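Local structure of 6-phosphogluconolactonase (Leishmania braziliensis, 3CH7) at residues Asn12-Ser17 / Pro48-Glu53; Val152-Ile157 / Tyr210-Val215. The protein probably hydrolyses 6-phosphogluconolactone to 6-phosphogluconate, the second step of the oxidative pentose phosphate pathway. All coordinates share one frame; numbering follows the deposited sequence.

Contact 1: Asn12-Ser17 / Pro48-Glu53; sequences NLSQMS and PKRLYE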
loop_
_atom_site.group_PDB
_atom_site.type_symbol
_atom_site.label_atom_id
_atom_site.label_comp_id
_atom_site.label_asym_id
_atom_site.label_seq_id
_atom_site.Cartn_x
_atom_site.Cartn_y
_atom_site.Cartn_z
ATOM N N ASN A 12 -0.770 -15.313 -15.279
ATOM C CA ASN A 12 -2.018 -15.411 -14.486
ATOM C C ASN A 12 -1.824 -14.801 -13.061
ATOM O O ASN A 12 -0.680 -14.482 -12.660
ATOM C CB ASN A 12 -2.504 -16.877 -14.447
ATOM C CG ASN A 12 -1.448 -17.827 -13.966
ATOM O OD1 ASN A 12 -0.978 -17.723 -12.842
ATOM N ND2 ASN A 12 -1.065 -18.786 -14.813
ATOM N N LEU A 13 -2.930 -14.598 -12.335
ATOM C CA LEU A 13 -2.887 -13.978 -10.989
ATOM C C LEU A 13 -2.150 -14.859 -9.974
ATOM O O LEU A 13 -1.583 -14.371 -8.999
ATOM C CB LEU A 13 -4.291 -13.657 -10.454
ATOM C CG LEU A 13 -5.075 -12.378 -10.810
ATOM C CD1 LEU A 13 -6.419 -12.398 -10.048
ATOM C CD2 LEU A 13 -4.342 -11.068 -10.469
ATOM N N SER A 14 -2.130 -16.158 -10.230
ATOM C CA SER A 14 -1.424 -17.104 -9.375
ATOM C C SER A 14 0.084 -16.895 -9.423
ATOM O O SER A 14 0.773 -17.054 -8.421
ATOM C CB SER A 14 -1.791 -18.539 -9.786
ATOM O OG SER A 14 -3.175 -18.662 -10.186
ATOM N N GLN A 15 0.601 -16.553 -10.609
ATOM C CA GLN A 15 2.046 -16.295 -10.820
ATOM C C GLN A 15 2.364 -14.998 -10.134
ATOM O O GLN A 15 3.376 -14.885 -9.460
ATOM C CB GLN A 15 2.354 -16.196 -12.323
ATOM C CG GLN A 15 3.830 -16.313 -12.701
ATOM C CD GLN A 15 4.094 -16.340 -14.240
ATOM O OE1 GLN A 15 3.221 -16.000 -15.081
ATOM N NE2 GLN A 15 5.327 -16.755 -14.599
ATOM N N MET A 16 1.477 -14.024 -10.308
ATOM C CA MET A 16 1.586 -12.717 -9.628
ATOM C C MET A 16 1.635 -12.901 -8.105
ATOM O O MET A 16 2.503 -12.367 -7.441
ATOM C CB MET A 16 0.417 -11.761 -9.998
ATOM C CG MET A 16 0.563 -11.030 -11.346
ATOM S SD MET A 16 -0.934 -10.230 -12.045
ATOM C CE MET A 16 -1.392 -9.112 -10.703
ATOM N N SER A 17 0.668 -13.625 -7.555
ATOM C CA SER A 17 0.608 -13.841 -6.096
ATOM C C SER A 17 1.782 -14.660 -5.617
ATOM O O SER A 17 2.341 -14.334 -4.594
ATOM C CB SER A 17 -0.758 -14.391 -5.623
ATOM O OG SER A 17 -0.810 -15.800 -5.559
ATOM N N PRO A 48 -4.569 -8.465 -4.361
ATOM C CA PRO A 48 -3.919 -9.051 -3.185
ATOM C C PRO A 48 -4.745 -10.078 -2.355
ATOM O O PRO A 48 -4.138 -10.821 -1.606
ATOM C CB PRO A 48 -3.602 -7.821 -2.314
ATOM C CG PRO A 48 -4.659 -6.916 -2.613
ATOM C CD PRO A 48 -4.830 -7.042 -4.115
ATOM N N LYS A 49 -6.073 -10.100 -2.470
ATOM C CA LYS A 49 -6.906 -11.113 -1.761
ATOM C C LYS A 49 -6.294 -12.519 -1.824
ATOM O O LYS A 49 -6.131 -13.202 -0.803
ATOM C CB LYS A 49 -8.364 -11.091 -2.273
ATOM C CG LYS A 49 -9.285 -12.218 -1.751
ATOM C CD LYS A 49 -10.788 -11.893 -1.974
ATOM C CE LYS A 49 -11.681 -13.132 -2.445
ATOM N NZ LYS A 49 -11.308 -14.493 -1.860
ATOM N N ARG A 50 -5.802 -12.868 -3.005
ATOM C CA ARG A 50 -5.243 -14.169 -3.274
ATOM C C ARG A 50 -3.915 -14.401 -2.693
ATOM O O ARG A 50 -3.640 -15.473 -2.188
ATOM C CB ARG A 50 -5.213 -14.396 -4.784
ATOM C CG ARG A 50 -6.617 -14.676 -5.237
ATOM C CD ARG A 50 -6.715 -14.833 -6.700
ATOM N NE ARG A 50 -5.895 -15.926 -7.247
ATOM C CZ ARG A 50 -6.033 -16.333 -8.506
ATOM N NH1 ARG A 50 -6.947 -15.763 -9.273
ATOM N NH2 ARG A 50 -5.291 -17.313 -8.976
ATOM N N LEU A 51 -3.042 -13.417 -2.799
ATOM C CA LEU A 51 -1.794 -13.500 -2.107
ATOM C C LEU A 51 -2.064 -13.754 -0.617
ATOM O O LEU A 51 -1.369 -14.521 0.036
ATOM C CB LEU A 51 -0.999 -12.194 -2.301
ATOM C CG LEU A 51 0.149 -12.008 -1.301
ATOM C CD1 LEU A 51 1.167 -13.169 -1.425
ATOM C CD2 LEU A 51 0.777 -10.593 -1.414
ATOM N N TYR A 52 -2.985 -13.003 -0.042
ATOM C CA TYR A 52 -3.290 -13.190 1.397
ATOM C C TYR A 52 -3.879 -14.605 1.680
ATOM O O TYR A 52 -3.517 -15.261 2.657
ATOM C CB TYR A 52 -4.209 -12.082 1.903
ATOM C CG TYR A 52 -3.745 -10.674 1.620
ATOM C CD1 TYR A 52 -2.380 -10.348 1.514
ATOM C CD2 TYR A 52 -4.662 -9.660 1.502
ATOM C CE1 TYR A 52 -1.961 -9.053 1.265
ATOM C CE2 TYR A 52 -4.244 -8.374 1.295
ATOM C CZ TYR A 52 -2.902 -8.097 1.176
ATOM O OH TYR A 52 -2.576 -6.837 0.884
ATOM N N GLU A 53 -4.728 -15.109 0.793
ATOM C CA GLU A 53 -5.167 -16.523 0.918
ATOM C C GLU A 53 -4.031 -17.506 0.898
ATOM O O GLU A 53 -3.998 -18.448 1.706
ATOM C CB GLU A 53 -6.254 -16.852 -0.107
ATOM C CG GLU A 53 -7.525 -16.101 0.184
ATOM C CD GLU A 53 -8.472 -16.118 -0.936
ATOM O OE1 GLU A 53 -8.049 -16.696 -1.931
ATOM O OE2 GLU A 53 -9.620 -15.583 -0.833
#

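Contact 2: Val152-Ile157 / Tyr210-Val215; sequences VPVVDI and YAKHVV. Unlike the reference sequence in segment 210-215: Tyr210 (reference His).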
loop_
_atom_site.group_PDB
_atom_site.type_symbol
_atom_site.label_atom_id
_atom_site.label_comp_id
_atom_site.label_asym_id
_atom_site.label_seq_id
_atom_site.Cartn_x
_atom_site.Cartn_y
_atom_site.Cartn_z
ATOM N N VAL A 152 9.823 9.258 10.281
ATOM C CA VAL A 152 9.073 8.431 9.367
ATOM C C VAL A 152 9.261 6.974 9.770
ATOM O O VAL A 152 10.366 6.562 10.088
ATOM C CB VAL A 152 9.512 8.697 7.836
ATOM C CG1 VAL A 152 10.948 8.205 7.512
ATOM C CG2 VAL A 152 8.504 8.087 6.872
ATOM N N PRO A 153 8.172 6.176 9.760
ATOM C CA PRO A 153 8.349 4.710 9.919
ATOM C C PRO A 153 8.993 4.067 8.675
ATOM O O PRO A 153 8.641 4.420 7.561
ATOM C CB PRO A 153 6.932 4.178 10.136
ATOM C CG PRO A 153 6.024 5.262 9.837
ATOM C CD PRO A 153 6.765 6.576 9.807
ATOM N N VAL A 154 10.022 3.249 8.887
ATOM C CA VAL A 154 10.611 2.433 7.830
ATOM C C VAL A 154 9.873 1.054 7.674
ATOM O O VAL A 154 10.093 0.094 8.449
ATOM C CB VAL A 154 12.116 2.207 8.049
ATOM C CG1 VAL A 154 12.738 1.512 6.835
ATOM C CG2 VAL A 154 12.819 3.557 8.337
ATOM N N VAL A 155 8.988 1.001 6.673
ATOM C CA VAL A 155 8.296 -0.233 6.278
ATOM C C VAL A 155 9.249 -1.128 5.478
ATOM O O VAL A 155 9.945 -0.678 4.598
ATOM C CB VAL A 155 7.003 0.106 5.499
ATOM C CG1 VAL A 155 6.280 -1.196 5.081
ATOM C CG2 VAL A 155 6.070 0.960 6.380
ATOM N N ASP A 156 9.347 -2.396 5.826
ATOM C CA ASP A 156 10.190 -3.329 5.053
ATOM C C ASP A 156 9.650 -3.599 3.632
ATOM O O ASP A 156 10.381 -3.533 2.677
ATOM C CB ASP A 156 10.308 -4.643 5.799
ATOM C CG ASP A 156 11.279 -4.564 6.975
ATOM O OD1 ASP A 156 12.467 -4.562 6.675
ATOM O OD2 ASP A 156 10.861 -4.549 8.162
ATOM N N ILE A 157 8.375 -3.907 3.521
ATOM C CA ILE A 157 7.733 -4.182 2.236
ATOM C C ILE A 157 6.429 -3.436 2.236
ATOM O O ILE A 157 5.666 -3.597 3.159
ATOM C CB ILE A 157 7.426 -5.686 2.057
ATOM C CG1 ILE A 157 8.715 -6.513 2.141
ATOM C CG2 ILE A 157 6.586 -5.954 0.817
ATOM C CD1 ILE A 157 8.573 -8.015 1.795
ATOM N N TYR A 210 10.492 5.829 1.520
ATOM C CA TYR A 210 11.531 5.308 2.449
ATOM C C TYR A 210 11.410 3.791 2.760
ATOM O O TYR A 210 12.224 3.244 3.497
ATOM C CB TYR A 210 11.499 6.105 3.755
ATOM C CG TYR A 210 12.092 7.503 3.667
ATOM C CD1 TYR A 210 13.465 7.685 3.649
ATOM C CD2 TYR A 210 11.288 8.626 3.676
ATOM C CE1 TYR A 210 14.029 8.953 3.620
ATOM C CE2 TYR A 210 11.832 9.902 3.631
ATOM C CZ TYR A 210 13.202 10.058 3.630
ATOM O OH TYR A 210 13.756 11.320 3.553
ATOM N N ALA A 211 10.414 3.095 2.195
ATOM C CA ALA A 211 10.265 1.633 2.378
ATOM C C ALA A 211 11.417 0.883 1.750
ATOM O O ALA A 211 12.004 1.312 0.747
ATOM C CB ALA A 211 8.906 1.134 1.800
ATOM N N LYS A 212 11.769 -0.235 2.359
ATOM C CA LYS A 212 12.866 -1.039 1.860
ATOM C C LYS A 212 12.556 -1.730 0.500
ATOM O O LYS A 212 13.404 -1.756 -0.372
ATOM C CB LYS A 212 13.362 -2.014 2.944
ATOM C CG LYS A 212 13.880 -1.328 4.230
ATOM C CD LYS A 212 14.280 -2.379 5.294
ATOM C CE LYS A 212 14.367 -1.829 6.786
ATOM N NZ LYS A 212 14.903 -2.862 7.785
ATOM N N HIS A 213 11.349 -2.270 0.349
ATOM C CA HIS A 213 10.880 -2.959 -0.861
ATOM C C HIS A 213 9.446 -2.464 -1.139
ATOM O O HIS A 213 8.599 -2.438 -0.212
ATOM C CB HIS A 213 10.857 -4.485 -0.641
ATOM C CG HIS A 213 12.111 -5.050 -0.034
ATOM N ND1 HIS A 213 12.241 -5.314 1.318
ATOM C CD2 HIS A 213 13.278 -5.443 -0.603
ATOM C CE1 HIS A 213 13.444 -5.810 1.556
ATOM N NE2 HIS A 213 14.094 -5.896 0.409
ATOM N N VAL A 214 9.169 -2.044 -2.356
ATOM C CA VAL A 214 7.825 -1.687 -2.761
ATOM C C VAL A 214 7.478 -2.712 -3.874
ATOM O O VAL A 214 8.252 -2.890 -4.765
ATOM C CB VAL A 214 7.748 -0.231 -3.239
ATOM C CG1 VAL A 214 6.353 0.119 -3.669
ATOM C CG2 VAL A 214 8.207 0.717 -2.143
ATOM N N VAL A 215 6.371 -3.453 -3.737
ATOM C CA VAL A 215 5.887 -4.404 -4.739
ATOM C C VAL A 215 4.501 -3.990 -5.186
ATOM O O VAL A 215 3.597 -3.945 -4.375
ATOM C CB VAL A 215 5.812 -5.838 -4.201
ATOM C CG1 VAL A 215 5.483 -6.870 -5.381
ATOM C CG2 VAL A 215 7.128 -6.230 -3.490
#

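Contact 1: Asn12-Ser17 / Pro48-Glu53
Leu13, Ser14 and Ser17 meet Arg50 and Leu51 where two helices of the Rossmann-like alpha/beta fold, 13-29 and 46-64, pack beside each other on the same face of the central, mostly parallel sheet. Over these short segments the axes come within 9.1 Å and cross at -61°, and the closest backbone pair is Ser17 with Leu51, CA to CA 4.7 Å. That is where the small side chain of Ser17 sits: its CB lies 3.8 Å from Leu51 N and so rests against the backbone of the other helix. With CG anti to the backbone N (chi1 163°), the Leu51 side chain brings CD1 to 3.6 Å from Ser17 O. Beyond this pair, Leu51 continues onto Ala20 and Arg21 of the first helix and onto Leu159 of strand 157-160, which ties the interface to the sheet beneath.

Toward the surface the contact belongs to Arg50. Its chain bends at chi3, and the guanidinium arrives across the start of helix 13-29; the Leu13 and Arg50 side chains cross at about a right angle. Leu13 CB lies over one face of the flat group, displaced toward its rim, while Leu13 CD1 approaches Arg50 NH1 to 3.5 Å. Ser14 meets the same group at its edge. Ser14 OG and Arg50 NH2 are only 2.8 Å apart, yet the angle is poor, so the pair is a close polar approach rather than a hydrogen bond. The helix turn carrying Leu13 and Ser14 is capped by Asn12 at the N-cap, whose OD1 accepts from Gln15 N at 3.0 Å, with the donor tilted 21° from the carbonyl plane.

Contact 2: Val152-Ile157 / Tyr210-Val215
Lys212 meets Val154, Val155 and Asp156 along its whole length. Starting at the root, Lys212 CB sits 3.4 Å from Asp156 O. CG stands beside the backbone N and anti to the carbonyl carbon (chi1 -60°), and from there the chain runs out extended. Lys212 CG passes Val154 CG1 at 4.0 Å; CD comes to 3.2 Å from Asp156 OD1. Lys212 CE then touches Val154 CG1 at 3.7 Å, the valine crossing the chain at about a right angle. At the tip, Lys212 NZ makes a salt bridge to Asp156 OD1, 3.2 Å long and weak as a hydrogen bond. The aspartate lies alongside the lysine and points the same way, and its other oxygen, OD2, accepts from Val39 N, which helps to fix the carboxylate.

The two segments run side by side into strands 157-160 and 213-218, adjacent parallel strands of the Rossmann-like sheet, and the pairing starts with Ile157 opposite His213. Ahead of it, Lys212 N donates to Val155 O at 2.9 Å and 163°. Asp156 O receives a weak bond from His213 N. His213 is modelled in two conformers, so its side-chain bond from ND1 to Asp156 O, 2.9 Å, is less sure. Ile157 CG2 reaches Val215 CG2. At the far end Val152 CG1 stands over one face of the Tyr210 ring as a CH-pi contact, 4.3 Å from its centroid; Arg249 makes a cation-pi contact with the same ring.

Contact 1 joins two helices that cover the sheet, whereas contact 2 lies where two loops lead into neighbouring strands of the sheet; its centre is about 10 Å from the centre of the chain, against about 15 Å for contact 1. Each is partly buried, with charged groups at its outer margin. Contact 1 has no hydrogen bond between its segments and relies on side-chain packing; contact 2 has one good backbone bond and a weak one, with a salt bridge added. Their centres are 21 Å apart and they do not touch, but helix 13-29, which supplies one side of contact 1, also packs through Val23, Ile24 and Ala27 on Ile157 and Val215 of contact 2.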